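Local coordinates for protein SVS_variant_AS1 (Streptomyces sp. CWA1, PDB 6TJA) that is an engineered ancestral class I terpene cyclase of the spiroviolene synthase lineage that probably cyclises geranylgeranyl diphosphate to spiroviolene or a related diterpene, at the interface of chains A and B. Residues are numbered along the deposited sequence; one frame, centred on the assembly and turned at random. Chains: chain A/B, SVS_variant_AS1.

The interface of chains A and B. Residues chain A 180, 183, 218, 348-353; chain B 112, 115-119.
Carboxylate oxygen OE1 of A:Glu218 takes two good hydrogen bonds, one from its own chain and one from the partner, in the two-fold interface between the chains, plausibly a dimer, of this all-helical class I terpene cyclase. A:Trp353 NE1 donates at 3.0 Å to the anti lone pair of A:Glu218 OE1, which lies in the indole plane; with the arginine, this should limit the carboxylate's rotation. B:Arg112 arrives tip to tip on the syn side: B:Arg112 NH2 bonds A:Glu218 OE1 at 3.0 Å and NH1 bonds A:Glu218 OE2 at 2.8 Å, an end-on salt bridge with the two planes 32° apart. OE2 also meets a water shared with B:Glu115 OE2, which may ease the repulsion between two acids. The arginine leaves helix 100-115 with CG anti to its backbone N (chi1 -174°) and bends at chi2 (70°). A:Leu183 CD2 lies over one guanidinium face, 3.5 Å from B:Arg112 NH1, with B:Ala116 CB on the opposite face. B:Arg112 NH2 also donates to the carbonyl O of A:Ser349 at 3.1 Å, from above the carbonyl plane.

B:Ser118 OG, in the loop after that helix, bridges the backbone of 3-10 helix 348-354: it donates to A:Pro348 O at 2.7 Å and accepts from A:Trp352 N at 3.0 Å. It also sits in plane at the edge of the A:Trp352 indole, whose CD1 packs against B:Ala116 CB at 3.4 Å. B:Pro117 covers the rim of one indole face, while A:Trp353 CD1 is centred over the other.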
loop_
_atom_site.group_PDB
_atom_site.type_symbol
_atom_site.label_atom_id
_atom_site.label_comp_id
_atom_site.label_asym_id
_atom_site.label_seq_id
_atom_site.Cartn_x
_atom_site.Cartn_y
_atom_site.Cartn_z
ATOM N N ALA A 180 15.909 0.952 0.226
ATOM C CA ALA A 180 14.481 1.356 0.161
ATOM C C ALA A 180 13.685 0.304 -0.626
ATOM O O ALA A 180 12.618 -0.122 -0.163
ATOM C CB ALA A 180 14.342 2.737 -0.437
ATOM N N LEU A 183 13.707 -3.386 0.994
ATOM C CA LEU A 183 12.849 -3.358 2.195
ATOM C C LEU A 183 11.473 -3.878 1.776
ATOM O O LEU A 183 10.856 -4.598 2.536
ATOM C CB LEU A 183 12.811 -1.914 2.682
ATOM C CG LEU A 183 12.161 -1.596 4.031
ATOM C CD1 LEU A 183 12.834 -2.315 5.202
ATOM C CD2 LEU A 183 12.244 -0.082 4.236
ATOM N N GLU A 218 10.716 -2.360 10.314
ATOM C CA GLU A 218 11.561 -2.101 9.129
ATOM C C GLU A 218 12.936 -2.749 9.345
ATOM O O GLU A 218 13.426 -3.398 8.422
ATOM C CB GLU A 218 11.583 -0.607 8.856
ATOM C CG GLU A 218 10.308 -0.096 8.212
ATOM C CD GLU A 218 10.502 1.188 7.430
ATOM O OE1 GLU A 218 11.589 1.797 7.580
ATOM O OE2 GLU A 218 9.574 1.591 6.673
ATOM N N PRO A 348 20.508 7.845 3.618
ATOM C CA PRO A 348 19.636 8.769 4.352
ATOM C C PRO A 348 18.209 8.246 4.609
ATOM O O PRO A 348 17.688 8.568 5.654
ATOM C CB PRO A 348 19.617 10.051 3.505
ATOM C CG PRO A 348 20.190 9.611 2.118
ATOM C CD PRO A 348 21.152 8.492 2.452
ATOM N N SER A 349 17.658 7.386 3.738
ATOM C CA SER A 349 16.253 6.911 3.812
ATOM C C SER A 349 16.055 6.082 5.078
ATOM O O SER A 349 14.891 5.914 5.460
ATOM C CB SER A 349 15.791 6.115 2.598
ATOM O OG SER A 349 15.387 6.985 1.552
ATOM N N ILE A 350 17.121 5.594 5.707
ATOM C CA ILE A 350 16.953 4.752 6.926
ATOM C C ILE A 350 17.517 5.437 8.171
ATOM O O ILE A 350 17.389 4.831 9.254
ATOM C CB ILE A 350 17.534 3.343 6.722
ATOM C CG1 ILE A 350 19.049 3.354 6.497
ATOM C CG2 ILE A 350 16.808 2.635 5.608
ATOM C CD1 ILE A 350 19.728 1.986 6.642
ATOM N N ALA A 351 18.094 6.634 8.045
ATOM C CA ALA A 351 18.774 7.348 9.148
ATOM C C ALA A 351 17.790 7.593 10.294
ATOM O O ALA A 351 18.212 7.552 11.484
ATOM C CB ALA A 351 19.357 8.634 8.633
ATOM N N TRP A 352 16.507 7.776 9.983
ATOM C CA TRP A 352 15.492 8.025 11.038
ATOM C C TRP A 352 15.368 6.816 11.979
ATOM O O TRP A 352 14.842 6.994 13.096
ATOM C CB TRP A 352 14.143 8.425 10.431
ATOM C CG TRP A 352 13.445 7.342 9.674
ATOM C CD1 TRP A 352 13.612 7.001 8.360
ATOM C CD2 TRP A 352 12.448 6.456 10.200
ATOM N NE1 TRP A 352 12.782 5.971 8.036
ATOM C CE2 TRP A 352 12.059 5.616 9.149
ATOM C CE3 TRP A 352 11.865 6.292 11.453
ATOM C CZ2 TRP A 352 11.115 4.612 9.328
ATOM C CZ3 TRP A 352 10.900 5.326 11.618
ATOM C CH2 TRP A 352 10.547 4.491 10.574
ATOM N N TRP A 353 15.866 5.627 11.622
ATOM C CA TRP A 353 15.856 4.506 12.607
ATOM C C TRP A 353 16.681 4.831 13.860
ATOM O O TRP A 353 16.460 4.174 14.873
ATOM C CB TRP A 353 16.351 3.205 12.010
ATOM C CG TRP A 353 15.537 2.677 10.883
ATOM C CD1 TRP A 353 14.256 2.981 10.541
ATOM C CD2 TRP A 353 16.007 1.732 9.911
ATOM N NE1 TRP A 353 13.898 2.291 9.408
ATOM C CE2 TRP A 353 14.944 1.507 9.009
ATOM C CE3 TRP A 353 17.214 1.043 9.737
ATOM C CZ2 TRP A 353 15.055 0.613 7.941
ATOM C CZ3 TRP A 353 17.334 0.192 8.663
ATOM C CH2 TRP A 353 16.262 -0.023 7.787
ATOM N N ARG B 112 8.746 6.494 -0.328
ATOM C CA ARG B 112 9.713 6.385 0.733
ATOM C C ARG B 112 9.915 7.699 1.459
ATOM O O ARG B 112 10.040 7.707 2.619
ATOM C CB ARG B 112 11.036 5.807 0.277
ATOM C CG ARG B 112 12.008 5.552 1.399
ATOM C CD ARG B 112 11.582 4.409 2.299
ATOM N NE ARG B 112 12.444 4.224 3.438
ATOM C CZ ARG B 112 12.097 3.635 4.571
ATOM N NH1 ARG B 112 10.904 3.159 4.731
ATOM N NH2 ARG B 112 12.950 3.546 5.540
ATOM N N GLU B 115 7.294 8.339 4.014
ATOM C CA GLU B 115 7.335 7.414 5.180
ATOM C C GLU B 115 8.613 7.634 6.010
ATOM O O GLU B 115 8.654 7.162 7.172
ATOM C CB GLU B 115 7.278 5.958 4.709
ATOM C CG GLU B 115 5.971 5.578 4.032
ATOM C CD GLU B 115 5.694 4.092 3.881
ATOM O OE1 GLU B 115 5.236 3.702 2.804
ATOM O OE2 GLU B 115 5.924 3.323 4.838
ATOM N N ALA B 116 9.638 8.250 5.426
ATOM C CA ALA B 116 10.957 8.476 6.061
ATOM C C ALA B 116 11.380 9.941 5.917
ATOM O O ALA B 116 11.842 10.346 4.851
ATOM C CB ALA B 116 11.950 7.570 5.395
ATOM N N PRO B 117 11.291 10.754 6.999
ATOM C CA PRO B 117 11.683 12.158 6.970
ATOM C C PRO B 117 13.162 12.393 6.698
ATOM O O PRO B 117 13.506 13.534 6.285
ATOM C CB PRO B 117 11.367 12.671 8.382
ATOM C CG PRO B 117 10.351 11.698 8.914
ATOM C CD PRO B 117 10.779 10.368 8.346
ATOM N N SER B 118 13.984 11.364 6.934
ATOM C CA SER B 118 15.451 11.439 6.712
ATOM C C SER B 118 15.791 11.213 5.233
ATOM O O SER B 118 16.931 11.460 4.849
ATOM C CB SER B 118 16.184 10.482 7.614
ATOM O OG SER B 118 15.749 9.162 7.385
ATOM N N ALA B 119 14.833 10.826 4.399
ATOM C CA ALA B 119 15.052 10.677 2.939
ATOM C C ALA B 119 15.486 12.041 2.404
ATOM O O ALA B 119 14.909 12.998 2.886
ATOM C CB ALA B 119 13.805 10.186 2.238
HETATM O O HOH W 1 7.379 3.205 7.158
#